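PDB 6KR6: protein piwi from Drosophila melanogaster, which binds piRNAs of 24 to 30 nucleotides and, in complex with them, mediates the repression of transposable elements. Local coordinates for residues Val86-Ser91 against Tyr113-Leu118; Thr398-Arg403 against Thr712-Val717; Ala446-Gln451 against Lys504-Leu509; His766-Trp771 against Val780-Lys785. One frame throughout, in Å; residues are numbered along the deposited sequence.

Contact 1: Val86-Ser91 against Tyr113-Leu118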
# COMPACT_ATOMS: atom_id res chain seq x y z
N VAL A 86 -37.25 -1.04 -20.72
CA VAL A 86 -37.74 -1.76 -21.88
C VAL A 86 -38.66 -2.88 -21.43
O VAL A 86 -38.40 -3.55 -20.43
CB VAL A 86 -36.56 -2.31 -22.71
CG1 VAL A 86 -37.05 -3.00 -23.96
CG2 VAL A 86 -35.59 -1.19 -23.06
N GLU A 87 -39.75 -3.08 -22.18
CA GLU A 87 -40.69 -4.15 -21.91
C GLU A 87 -41.31 -4.61 -23.22
O GLU A 87 -41.41 -3.83 -24.18
CB GLU A 87 -41.77 -3.72 -20.90
CG GLU A 87 -42.73 -4.81 -20.46
CD GLU A 87 -42.08 -5.88 -19.59
OE1 GLU A 87 -40.86 -5.81 -19.33
OE2 GLU A 87 -42.80 -6.81 -19.16
N PHE A 88 -41.73 -5.87 -23.25
CA PHE A 88 -42.23 -6.51 -24.46
C PHE A 88 -43.69 -6.89 -24.28
O PHE A 88 -44.09 -7.38 -23.22
CB PHE A 88 -41.40 -7.76 -24.79
CG PHE A 88 -39.93 -7.50 -24.85
CD1 PHE A 88 -39.31 -7.22 -26.05
CD2 PHE A 88 -39.16 -7.54 -23.70
CE1 PHE A 88 -37.95 -6.99 -26.11
CE2 PHE A 88 -37.80 -7.29 -23.75
CZ PHE A 88 -37.20 -7.02 -24.96
N GLU A 89 -44.49 -6.67 -25.33
CA GLU A 89 -45.89 -7.08 -25.29
C GLU A 89 -46.05 -8.58 -25.10
O GLU A 89 -46.89 -8.98 -24.28
CB GLU A 89 -46.62 -6.59 -26.55
N PRO A 90 -45.31 -9.46 -25.81
CA PRO A 90 -45.28 -10.88 -25.42
C PRO A 90 -44.26 -11.10 -24.32
O PRO A 90 -43.05 -10.97 -24.54
CB PRO A 90 -44.88 -11.59 -26.73
CG PRO A 90 -44.91 -10.53 -27.80
CD PRO A 90 -44.63 -9.26 -27.09
N SER A 91 -44.74 -11.42 -23.13
CA SER A 91 -43.87 -11.57 -21.98
C SER A 91 -42.91 -12.74 -22.17
O SER A 91 -43.28 -13.79 -22.71
CB SER A 91 -44.69 -11.77 -20.70
OG SER A 91 -45.44 -10.60 -20.40
N TYR A 113 -24.81 -0.23 -27.31
CA TYR A 113 -25.82 -0.04 -26.28
C TYR A 113 -25.66 -1.12 -25.22
O TYR A 113 -25.16 -2.21 -25.49
CB TYR A 113 -27.24 -0.05 -26.86
CG TYR A 113 -27.72 -1.39 -27.37
CD1 TYR A 113 -27.49 -1.78 -28.68
CD2 TYR A 113 -28.42 -2.26 -26.54
CE1 TYR A 113 -27.93 -3.01 -29.15
CE2 TYR A 113 -28.87 -3.48 -27.00
CZ TYR A 113 -28.62 -3.85 -28.31
OH TYR A 113 -29.06 -5.07 -28.77
N LEU A 114 -26.10 -0.80 -24.00
CA LEU A 114 -26.00 -1.70 -22.86
C LEU A 114 -27.42 -2.08 -22.45
O LEU A 114 -28.18 -1.23 -21.98
CB LEU A 114 -25.24 -1.06 -21.70
CG LEU A 114 -23.89 -0.44 -22.07
CD1 LEU A 114 -23.24 0.18 -20.84
CD2 LEU A 114 -22.98 -1.49 -22.69
N PHE A 115 -27.77 -3.35 -22.61
CA PHE A 115 -29.11 -3.83 -22.31
C PHE A 115 -29.01 -5.01 -21.35
O PHE A 115 -28.28 -5.97 -21.62
CB PHE A 115 -29.85 -4.24 -23.59
CG PHE A 115 -31.29 -4.58 -23.38
CD1 PHE A 115 -32.13 -3.70 -22.72
CD2 PHE A 115 -31.82 -5.77 -23.85
CE1 PHE A 115 -33.46 -4.00 -22.52
CE2 PHE A 115 -33.15 -6.08 -23.66
CZ PHE A 115 -33.98 -5.19 -23.00
N ASP A 116 -29.74 -4.94 -20.24
CA ASP A 116 -29.72 -6.04 -19.28
C ASP A 116 -30.99 -6.89 -19.33
O ASP A 116 -31.17 -7.76 -18.47
CB ASP A 116 -29.51 -5.51 -17.86
CG ASP A 116 -30.77 -4.92 -17.26
OD1 ASP A 116 -31.56 -4.33 -18.02
OD2 ASP A 116 -30.96 -5.04 -16.03
N GLY A 117 -31.85 -6.67 -20.31
CA GLY A 117 -33.17 -7.26 -20.33
C GLY A 117 -34.25 -6.35 -19.79
O GLY A 117 -35.44 -6.65 -19.98
N LEU A 118 -33.88 -5.25 -19.13
CA LEU A 118 -34.83 -4.29 -18.61
C LEU A 118 -34.26 -2.88 -18.74
O LEU A 118 -34.85 -2.02 -19.40
CB LEU A 118 -35.18 -4.61 -17.15
CG LEU A 118 -36.62 -4.34 -16.70
CD1 LEU A 118 -36.93 -2.85 -16.68
CD2 LEU A 118 -37.60 -5.09 -17.59
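V86 and F115 form the apolar part of this contact in the N-terminal domain, their side chains crossing at a slant. V86 CB lies 3.5 Å from F115 CE1; CG2 meets the same CE1 at 3.6 Å, and CG1, placed anti to the backbone N (chi1 -177°), approaches the CE1-CZ side of the ring. F88 reaches the same phenyl group tip to tip, its CZ 4.2 Å from F115 CZ. One face of the F115 ring is covered by G117 N, above the ring centre. Replacing V86 by alanine would probably open a gap beside F115 CE1 and CZ and give the ring more freedom to turn. The hydrogen bonding is sparse: V86 N donates to L118 O at 2.9 Å, in the plane of the carbonyl. L118 also closes an Asx turn, its N donating to D116 OD1 (2.7 Å) from above the carboxylate plane, which is consistent with the turn holding that acceptor in place. L118 supplies the mixed contacts, its CD2 methyl lying 3.3 Å from V86 O and 3.8 Å from E87 OE1. The carboxylate of E87 has its main partner in R98 of helix 95-103, which also packs on F88, while a zinc ion, probably the one bound by H83, H85 and Q119, lies about 6 Å from the L118 side chain. Strand 82-88 and the turn that leads into strand 119-122 are thus joined through one backbone bond and a phenyl-centred apolar patch, and the carboxylates of E87 and D116 find their polar partners, R98 and L118 N, outside it.

Contact 2: Thr398-Arg403 against Thr712-Val717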
# COMPACT_ATOMS: atom_id res chain seq x y z
N THR A 398 -2.16 13.32 -21.31
CA THR A 398 -2.56 14.55 -20.65
C THR A 398 -1.48 14.99 -19.66
O THR A 398 -0.75 14.16 -19.10
CB THR A 398 -3.89 14.36 -19.91
OG1 THR A 398 -4.77 13.58 -20.72
CG2 THR A 398 -4.54 15.70 -19.62
N GLU A 399 -1.36 16.30 -19.46
CA GLU A 399 -0.40 16.86 -18.52
C GLU A 399 -1.13 17.72 -17.50
O GLU A 399 -2.15 18.35 -17.80
CB GLU A 399 0.68 17.68 -19.23
CG GLU A 399 0.17 18.87 -20.02
CD GLU A 399 1.28 19.60 -20.74
OE1 GLU A 399 2.35 18.99 -20.96
OE2 GLU A 399 1.10 20.80 -21.06
N VAL A 400 -0.60 17.75 -16.28
CA VAL A 400 -1.27 18.38 -15.15
C VAL A 400 -0.46 19.58 -14.67
O VAL A 400 0.77 19.61 -14.78
CB VAL A 400 -1.50 17.38 -14.00
CG1 VAL A 400 -2.32 18.02 -12.89
CG2 VAL A 400 -2.21 16.16 -14.51
N GLN A 401 -1.17 20.57 -14.14
CA GLN A 401 -0.55 21.66 -13.41
C GLN A 401 -0.28 21.24 -11.97
O GLN A 401 -1.13 20.62 -11.32
CB GLN A 401 -1.45 22.90 -13.44
CG GLN A 401 -2.81 22.76 -12.75
CD GLN A 401 -3.82 21.94 -13.55
OE1 GLN A 401 -3.47 20.97 -14.22
NE2 GLN A 401 -5.08 22.34 -13.47
N GLY A 402 0.92 21.55 -11.48
CA GLY A 402 1.28 21.23 -10.11
C GLY A 402 2.22 22.29 -9.58
O GLY A 402 2.54 23.26 -10.26
N ARG A 403 2.67 22.09 -8.34
CA ARG A 403 3.59 23.03 -7.72
C ARG A 403 4.61 22.26 -6.89
O ARG A 403 4.32 21.19 -6.34
CB ARG A 403 2.85 24.05 -6.85
CG ARG A 403 3.11 23.95 -5.36
CD ARG A 403 2.34 25.00 -4.59
NE ARG A 403 0.94 24.63 -4.40
CZ ARG A 403 0.46 24.10 -3.28
NH1 ARG A 403 1.27 23.88 -2.25
NH2 ARG A 403 -0.82 23.78 -3.19
N THR A 712 7.07 18.04 -4.99
CA THR A 712 6.09 18.24 -6.05
C THR A 712 4.70 17.84 -5.57
O THR A 712 4.55 16.87 -4.82
CB THR A 712 6.47 17.44 -7.29
OG1 THR A 712 7.87 17.60 -7.56
CG2 THR A 712 5.69 17.92 -8.50
N ILE A 713 3.69 18.58 -6.01
CA ILE A 713 2.33 18.40 -5.53
C ILE A 713 1.35 18.55 -6.68
O ILE A 713 1.42 19.52 -7.44
CB ILE A 713 1.99 19.40 -4.41
CG1 ILE A 713 2.69 19.00 -3.11
CG2 ILE A 713 0.48 19.50 -4.20
CD1 ILE A 713 2.28 19.82 -1.92
N VAL A 714 0.43 17.59 -6.81
CA VAL A 714 -0.71 17.68 -7.71
C VAL A 714 -1.96 17.75 -6.84
O VAL A 714 -2.21 16.85 -6.04
CB VAL A 714 -0.77 16.47 -8.66
CG1 VAL A 714 -1.98 16.59 -9.58
CG2 VAL A 714 0.51 16.35 -9.46
N ASP A 715 -2.74 18.82 -7.00
CA ASP A 715 -3.95 19.00 -6.19
C ASP A 715 -5.16 19.19 -7.09
O ASP A 715 -5.25 20.17 -7.83
CB ASP A 715 -3.79 20.18 -5.21
CG ASP A 715 -3.59 21.51 -5.91
OD1 ASP A 715 -2.83 21.56 -6.89
OD2 ASP A 715 -4.21 22.51 -5.47
N ASP A 716 -6.08 18.22 -7.03
CA ASP A 716 -7.44 18.35 -7.55
C ASP A 716 -7.47 18.55 -9.07
O ASP A 716 -8.08 19.49 -9.58
CB ASP A 716 -8.19 19.47 -6.83
CG ASP A 716 -8.63 19.08 -5.43
OD1 ASP A 716 -9.17 17.96 -5.27
OD2 ASP A 716 -8.42 19.87 -4.49
N VAL A 717 -6.83 17.63 -9.79
CA VAL A 717 -6.99 17.53 -11.24
C VAL A 717 -7.14 16.06 -11.61
O VAL A 717 -8.16 15.65 -12.18
CB VAL A 717 -5.81 18.17 -12.01
CG1 VAL A 717 -6.06 18.06 -13.51
CG2 VAL A 717 -5.63 19.62 -11.61
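V717 packs into the side of strand 398-403 with each atom beyond its CA engaged. Its CB sits 3.6 Å from V400 CG1, the two side chains meeting tip to tip. CG1, anti to the backbone N (chi1 -179°), stays on V400, 3.8 Å from that same CG1. CG2, anti to the carbonyl carbon, turns instead to the amide of Q401, 3.3 Å from NE2 and a little farther from CD. An alanine in place of V717 would probably leave the Q401 amide without its apolar neighbour and free to turn, and take one methyl contact from V400 CG1, which would keep V717 CB and V714. V400 CG1 also meets V714 CG1 at 3.6 Å, the two side chains crossing at about a right angle, and so links both valines of the second segment. At the far end the backbones pair. R403 N donates to I713 O at 3.0 Å, and I713 N returns a weak bond to R403 O. On one face of the sheet the R403 and I713 side chains lie side by side, pointing the same way. R403 NH2 is hydrogen-bonded to Q758 of helix 754-764; D715 OD2 is near the edge of the guanidinium but, at 4.3 Å, too far for a salt bridge. R403 and I713 form an antiparallel hydrogen-bonded pair, yet the N-to-C directions of the two short strands lie at 135°, well short of straight antiparallel. The strand 392-405, also paired with strands 61-68 and 70-74, here receives the edge of the Piwi domain, an arrangement consistent with the linker that follows PAZ in argonaute proteins.

Contact 3: Ala446-Gln451 against Lys504-Leu509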
# COMPACT_ATOMS: atom_id res chain seq x y z
N ALA A 446 26.92 -0.75 27.80
CA ALA A 446 27.69 -1.99 27.73
C ALA A 446 27.80 -2.45 26.28
O ALA A 446 26.99 -2.07 25.43
CB ALA A 446 27.05 -3.10 28.58
N VAL A 447 28.81 -3.26 26.01
CA VAL A 447 29.03 -3.85 24.70
C VAL A 447 29.29 -5.33 24.88
O VAL A 447 30.26 -5.72 25.56
CB VAL A 447 30.19 -3.18 23.94
CG1 VAL A 447 30.57 -4.01 22.74
CG2 VAL A 447 29.80 -1.78 23.52
N ILE A 448 28.45 -6.16 24.27
CA ILE A 448 28.54 -7.62 24.34
C ILE A 448 29.03 -8.13 23.00
O ILE A 448 28.45 -7.81 21.95
CB ILE A 448 27.18 -8.24 24.71
CG1 ILE A 448 26.66 -7.65 26.02
CG2 ILE A 448 27.31 -9.76 24.82
CD1 ILE A 448 25.31 -8.18 26.44
N ALA A 449 30.09 -8.94 23.03
CA ALA A 449 30.71 -9.44 21.81
C ALA A 449 31.46 -10.72 22.14
O ALA A 449 31.83 -10.94 23.30
CB ALA A 449 31.65 -8.39 21.19
N PRO A 450 31.70 -11.58 21.15
CA PRO A 450 32.50 -12.78 21.41
C PRO A 450 33.99 -12.49 21.31
O PRO A 450 34.43 -11.49 20.74
CB PRO A 450 32.05 -13.75 20.31
CG PRO A 450 31.38 -12.91 19.26
CD PRO A 450 31.27 -11.49 19.75
N GLN A 451 34.77 -13.40 21.90
CA GLN A 451 36.22 -13.20 21.99
C GLN A 451 36.88 -13.15 20.62
O GLN A 451 37.91 -12.49 20.44
CB GLN A 451 36.84 -14.30 22.84
CG GLN A 451 38.34 -14.16 23.07
CD GLN A 451 38.91 -15.23 23.97
OE1 GLN A 451 38.16 -15.96 24.62
NE2 GLN A 451 40.23 -15.34 24.00
N LYS A 504 22.30 2.51 30.18
CA LYS A 504 21.45 3.31 29.32
C LYS A 504 21.23 2.64 27.96
O LYS A 504 20.23 2.91 27.30
CB LYS A 504 22.05 4.71 29.11
CG LYS A 504 22.17 5.56 30.36
CD LYS A 504 22.32 7.02 29.99
CE LYS A 504 23.49 7.69 30.69
NZ LYS A 504 23.25 7.86 32.15
N LEU A 505 22.16 1.78 27.54
CA LEU A 505 22.10 1.19 26.22
C LEU A 505 23.00 -0.04 26.20
O LEU A 505 23.91 -0.18 27.02
CB LEU A 505 22.53 2.20 25.15
CG LEU A 505 22.31 1.84 23.68
CD1 LEU A 505 21.77 3.04 22.92
CD2 LEU A 505 23.61 1.35 23.06
N ILE A 506 22.71 -0.94 25.26
CA ILE A 506 23.48 -2.17 25.09
C ILE A 506 23.70 -2.40 23.60
O ILE A 506 22.74 -2.60 22.85
CB ILE A 506 22.77 -3.39 25.71
CG1 ILE A 506 22.73 -3.26 27.24
CG2 ILE A 506 23.46 -4.68 25.31
CD1 ILE A 506 22.00 -4.39 27.93
N LEU A 507 24.95 -2.36 23.17
CA LEU A 507 25.32 -2.65 21.78
C LEU A 507 25.83 -4.08 21.69
O LEU A 507 26.67 -4.49 22.50
CB LEU A 507 26.37 -1.66 21.28
CG LEU A 507 26.56 -1.55 19.76
CD1 LEU A 507 27.07 -0.16 19.41
CD2 LEU A 507 27.50 -2.61 19.23
N CYS A 508 25.33 -4.83 20.71
CA CYS A 508 25.68 -6.23 20.54
C CYS A 508 26.24 -6.45 19.14
O CYS A 508 25.56 -6.20 18.15
CB CYS A 508 24.46 -7.13 20.76
SG CYS A 508 23.86 -7.16 22.47
N LEU A 509 27.49 -6.91 19.08
CA LEU A 509 28.14 -7.23 17.81
C LEU A 509 27.81 -8.67 17.45
O LEU A 509 28.07 -9.59 18.24
CB LEU A 509 29.65 -7.02 17.92
CG LEU A 509 30.43 -6.89 16.61
CD1 LEU A 509 29.93 -5.70 15.81
CD2 LEU A 509 31.92 -6.76 16.88
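I448 and C508 are a bridged pair in the close-knit middle of two parallel strands, I448 CB 4.1 Å from C508 SG. Four backbone bonds knit the strands: A446 N to L505 O, L507 N to A446 O, I448 N to L507 O at 3.0 Å, and L509 N to I448 O at 3.2 Å. The last two come in nearly along the C=O axis, whereas the donors of the first two are tilted by some 20° from the carbonyl plane. CA-H...O contacts fill in between, V447 CA lying 3.3 Å from L507 O. On the face that carries A446, I448, I506 and C508, the extended arm of I448 (chi2 178°) brings CD1 to 4.1 Å from I506 CG2; helix 488-499 covers this face through C498, A494 and Y491. On the other, V447 and L507 lie side by side, V447 CG2 4.1 Å from L507 CB; L457 of helix 454-471 packs on V447 and L464 on L507. The ends are looser. P450 CD only brushes L509 O, and Q451 beyond it turns out to solvent. At the opposite end the K504 side chain leads away to D443, with which, together with D440, it lines a zinc site in this crystal. Central strands between helices, with strand 479-483 next to 446-450 and strand 533-537 next to 506-510, fit the Rossmann-like MID domain of argonautes. The chemistry is that of a buried sheet core: most backbone polar groups described here pair within the sheet, L509 O instead accepting from Y491 OH, both faces are apolar, and charge appears at the K504 end.

Contact 4: His766-Trp771 against Val780-Lys785. With HG (mercury (II) ion), chain G; nucleotides of chain B.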
# COMPACT_ATOMS: atom_id res chain seq x y z
N HIS A 766 10.12 15.32 6.96
CA HIS A 766 11.55 15.54 7.14
C HIS A 766 12.10 14.96 8.44
O HIS A 766 13.29 15.13 8.71
CB HIS A 766 11.87 17.04 7.11
CG HIS A 766 11.79 17.66 5.74
ND1 HIS A 766 10.59 18.00 5.15
CD2 HIS A 766 12.76 18.02 4.87
CE1 HIS A 766 10.83 18.53 3.96
NE2 HIS A 766 12.13 18.56 3.77
N LEU A 767 11.28 14.29 9.25
CA LEU A 767 11.62 14.02 10.64
C LEU A 767 11.82 12.54 10.96
O LEU A 767 11.67 12.13 12.11
CB LEU A 767 10.55 14.61 11.56
CG LEU A 767 10.41 16.13 11.59
CD1 LEU A 767 9.10 16.53 12.26
CD2 LEU A 767 11.59 16.77 12.31
N TYR A 768 12.16 11.73 9.96
CA TYR A 768 12.49 10.32 10.20
C TYR A 768 14.00 10.22 10.38
O TYR A 768 14.76 10.34 9.41
CB TYR A 768 12.00 9.43 9.07
CG TYR A 768 12.18 7.95 9.36
CD1 TYR A 768 11.47 7.34 10.39
CD2 TYR A 768 13.05 7.17 8.61
CE1 TYR A 768 11.63 5.99 10.67
CE2 TYR A 768 13.21 5.82 8.87
CZ TYR A 768 12.50 5.24 9.90
OH TYR A 768 12.66 3.90 10.17
N TYR A 769 14.44 9.99 11.62
CA TYR A 769 15.84 10.13 11.98
C TYR A 769 16.72 8.99 11.50
O TYR A 769 17.95 9.13 11.53
CB TYR A 769 15.96 10.29 13.50
CG TYR A 769 15.30 11.55 14.01
CD1 TYR A 769 15.43 12.75 13.32
CD2 TYR A 769 14.55 11.55 15.18
CE1 TYR A 769 14.83 13.91 13.78
CE2 TYR A 769 13.95 12.70 15.64
CZ TYR A 769 14.09 13.88 14.94
OH TYR A 769 13.49 15.02 15.40
N ASN A 770 16.15 7.86 11.08
CA ASN A 770 16.96 6.80 10.50
C ASN A 770 17.34 7.07 9.05
O ASN A 770 18.13 6.31 8.48
CB ASN A 770 16.23 5.46 10.59
CG ASN A 770 16.63 4.65 11.80
OD1 ASN A 770 17.20 5.18 12.75
ND2 ASN A 770 16.33 3.36 11.78
N TRP A 771 16.81 8.13 8.45
CA TRP A 771 17.07 8.47 7.05
C TRP A 771 17.41 9.95 6.97
O TRP A 771 16.59 10.79 7.33
CB TRP A 771 15.87 8.12 6.18
CG TRP A 771 16.09 8.32 4.71
CD1 TRP A 771 15.55 9.30 3.92
CD2 TRP A 771 16.91 7.52 3.84
NE1 TRP A 771 15.98 9.16 2.63
CE2 TRP A 771 16.81 8.08 2.55
CE3 TRP A 771 17.71 6.39 4.04
CZ2 TRP A 771 17.49 7.54 1.46
CZ3 TRP A 771 18.38 5.86 2.95
CH2 TRP A 771 18.27 6.44 1.68
N VAL A 780 5.96 10.33 11.51
CA VAL A 780 5.26 9.54 12.52
C VAL A 780 4.69 8.26 11.91
O VAL A 780 4.67 7.21 12.56
CB VAL A 780 4.16 10.38 13.19
CG1 VAL A 780 4.79 11.48 14.05
CG2 VAL A 780 3.24 10.99 12.15
N CYS A 781 4.26 8.32 10.64
CA CYS A 781 3.73 7.12 10.00
C CYS A 781 4.82 6.08 9.76
O CYS A 781 4.60 4.88 9.96
CB CYS A 781 3.05 7.51 8.68
SG CYS A 781 1.47 6.68 8.35
N GLN A 782 6.00 6.52 9.32
CA GLN A 782 7.11 5.60 9.14
C GLN A 782 7.57 5.02 10.48
O GLN A 782 7.94 3.85 10.56
CB GLN A 782 8.27 6.31 8.43
CG GLN A 782 9.43 5.39 8.07
CD GLN A 782 9.20 4.62 6.79
OE1 GLN A 782 8.59 5.12 5.85
NE2 GLN A 782 9.69 3.39 6.75
N TYR A 783 7.54 5.84 11.54
CA TYR A 783 7.83 5.33 12.88
C TYR A 783 6.84 4.26 13.29
O TYR A 783 7.23 3.22 13.84
CB TYR A 783 7.81 6.48 13.89
CG TYR A 783 9.00 7.41 13.84
CD1 TYR A 783 10.30 6.91 13.77
CD2 TYR A 783 8.83 8.79 13.86
CE1 TYR A 783 11.38 7.76 13.73
CE2 TYR A 783 9.91 9.65 13.82
CZ TYR A 783 11.19 9.13 13.75
OH TYR A 783 12.26 9.98 13.71
N ALA A 784 5.55 4.49 13.03
CA ALA A 784 4.53 3.50 13.37
C ALA A 784 4.74 2.21 12.59
O ALA A 784 4.63 1.11 13.15
CB ALA A 784 3.14 4.06 13.11
N LYS A 785 5.06 2.32 11.30
CA LYS A 785 5.32 1.11 10.51
C LYS A 785 6.54 0.37 11.04
O LYS A 785 6.52 -0.87 11.16
CB LYS A 785 5.50 1.45 9.03
CG LYS A 785 5.35 0.23 8.12
CD LYS A 785 5.88 0.48 6.71
CE LYS A 785 7.37 0.16 6.62
NZ LYS A 785 7.84 0.18 5.20
HG HG G . 3.09 4.79 7.20
P U B 3 19.62 -0.19 11.01
OP1 U B 3 18.53 0.14 11.96
OP2 U B 3 19.86 -1.60 10.61
O5' U B 3 19.39 0.67 9.68
C5' U B 3 19.04 2.04 9.76
C4' U B 3 18.95 2.66 8.39
O4' U B 3 20.22 2.54 7.70
C3' U B 3 17.94 2.03 7.43
O3' U B 3 16.63 2.51 7.66
C2' U B 3 18.49 2.40 6.06
O2' U B 3 18.04 3.68 5.66
C1' U B 3 20.00 2.46 6.31
N1 U B 3 20.75 1.31 5.75
C2 U B 3 21.17 1.42 4.43
O2 U B 3 20.94 2.41 3.75
N3 U B 3 21.87 0.35 3.95
C4 U B 3 22.19 -0.81 4.63
O4 U B 3 22.83 -1.69 4.06
C5 U B 3 21.73 -0.85 5.99
C6 U B 3 21.04 0.19 6.49
P U B 4 15.42 1.51 7.99
OP1 U B 4 14.58 2.15 9.03
OP2 U B 4 15.97 0.14 8.22
O5' U B 4 14.58 1.48 6.64
C5' U B 4 14.29 2.69 5.95
C4' U B 4 14.32 2.49 4.45
O4' U B 4 15.63 1.98 4.06
C3' U B 4 13.29 1.51 3.90
O3' U B 4 12.80 1.98 2.65
C2' U B 4 14.11 0.24 3.68
O2' U B 4 13.60 -0.63 2.69
C1' U B 4 15.47 0.80 3.30
N1 U B 4 16.59 -0.11 3.60
C2 U B 4 17.73 -0.03 2.82
O2 U B 4 17.85 0.76 1.90
N3 U B 4 18.72 -0.92 3.16
C4 U B 4 18.69 -1.86 4.17
O4 U B 4 19.67 -2.59 4.35
C5 U B 4 17.48 -1.88 4.93
C6 U B 4 16.49 -1.03 4.62
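Y783 and Q782, on helix 779-795 of the RNase H-like Piwi domain, grip a type I turn running from Y768 to W771 that touches the bound RNA. V780, first in the helical segment, packs away from the turn on T577 and Y608. C781 also faces elsewhere: its SG holds a mercury ion at 2.7 Å, shared with D652, an active-site residue by similarity. Q782 turns to the turn, with CG anti to the backbone N (chi1 -174°). That methylene lies over the centre of the Y768 ring, 3.5 Å from the centroid and 14° off the normal, a CH-pi contact. Y783 carries most of the rest. Its ring meets that of Y768 obliquely, planes at 48°, with CE1 3.4 Å from Y768 CD1. Its hydroxyl receives Y769 N at 3.0 Å and gives a weak bond to L767 O, so that one oxygen bridges the backbones of L767 and Y769, on either side of Y768 in sequence; F807 meets the Y783 ring. A784 and K785 continue past D581, and K785 NZ makes a salt bridge to an RNA phosphate. N770 N lies over the face of the Y768 ring opposite Q782 CG, and the ring edge is turned toward U4 of chain B. N770 ND2, hydrogen-bonded to L810 O, adds a long, weak bond to OP1 of U4, the oxygen to which Y768 OH donates at 2.8 Å.

From the N terminus, contact 1 closes first, folding the chain back across helix 95-103 within the N-terminal domain. Contact 2 opens at strand 392-405 and closes more than 300 residues later, at 712-717, joining a strand that also pairs with 61-68 and 70-74 to strand 712-714 of the Piwi domain. Contact 3 is nested in that long excursion, joining strands 446-450 and 506-510 of the parallel sheet. Contact 4 follows in series, a short loop fastening the turn at 768-771 to helix 779-795. None of the four touches another. The centres of contacts 1 and 3 lie 79 Å apart, on opposite sides of the chain's centre; contacts 3 and 4 share one side.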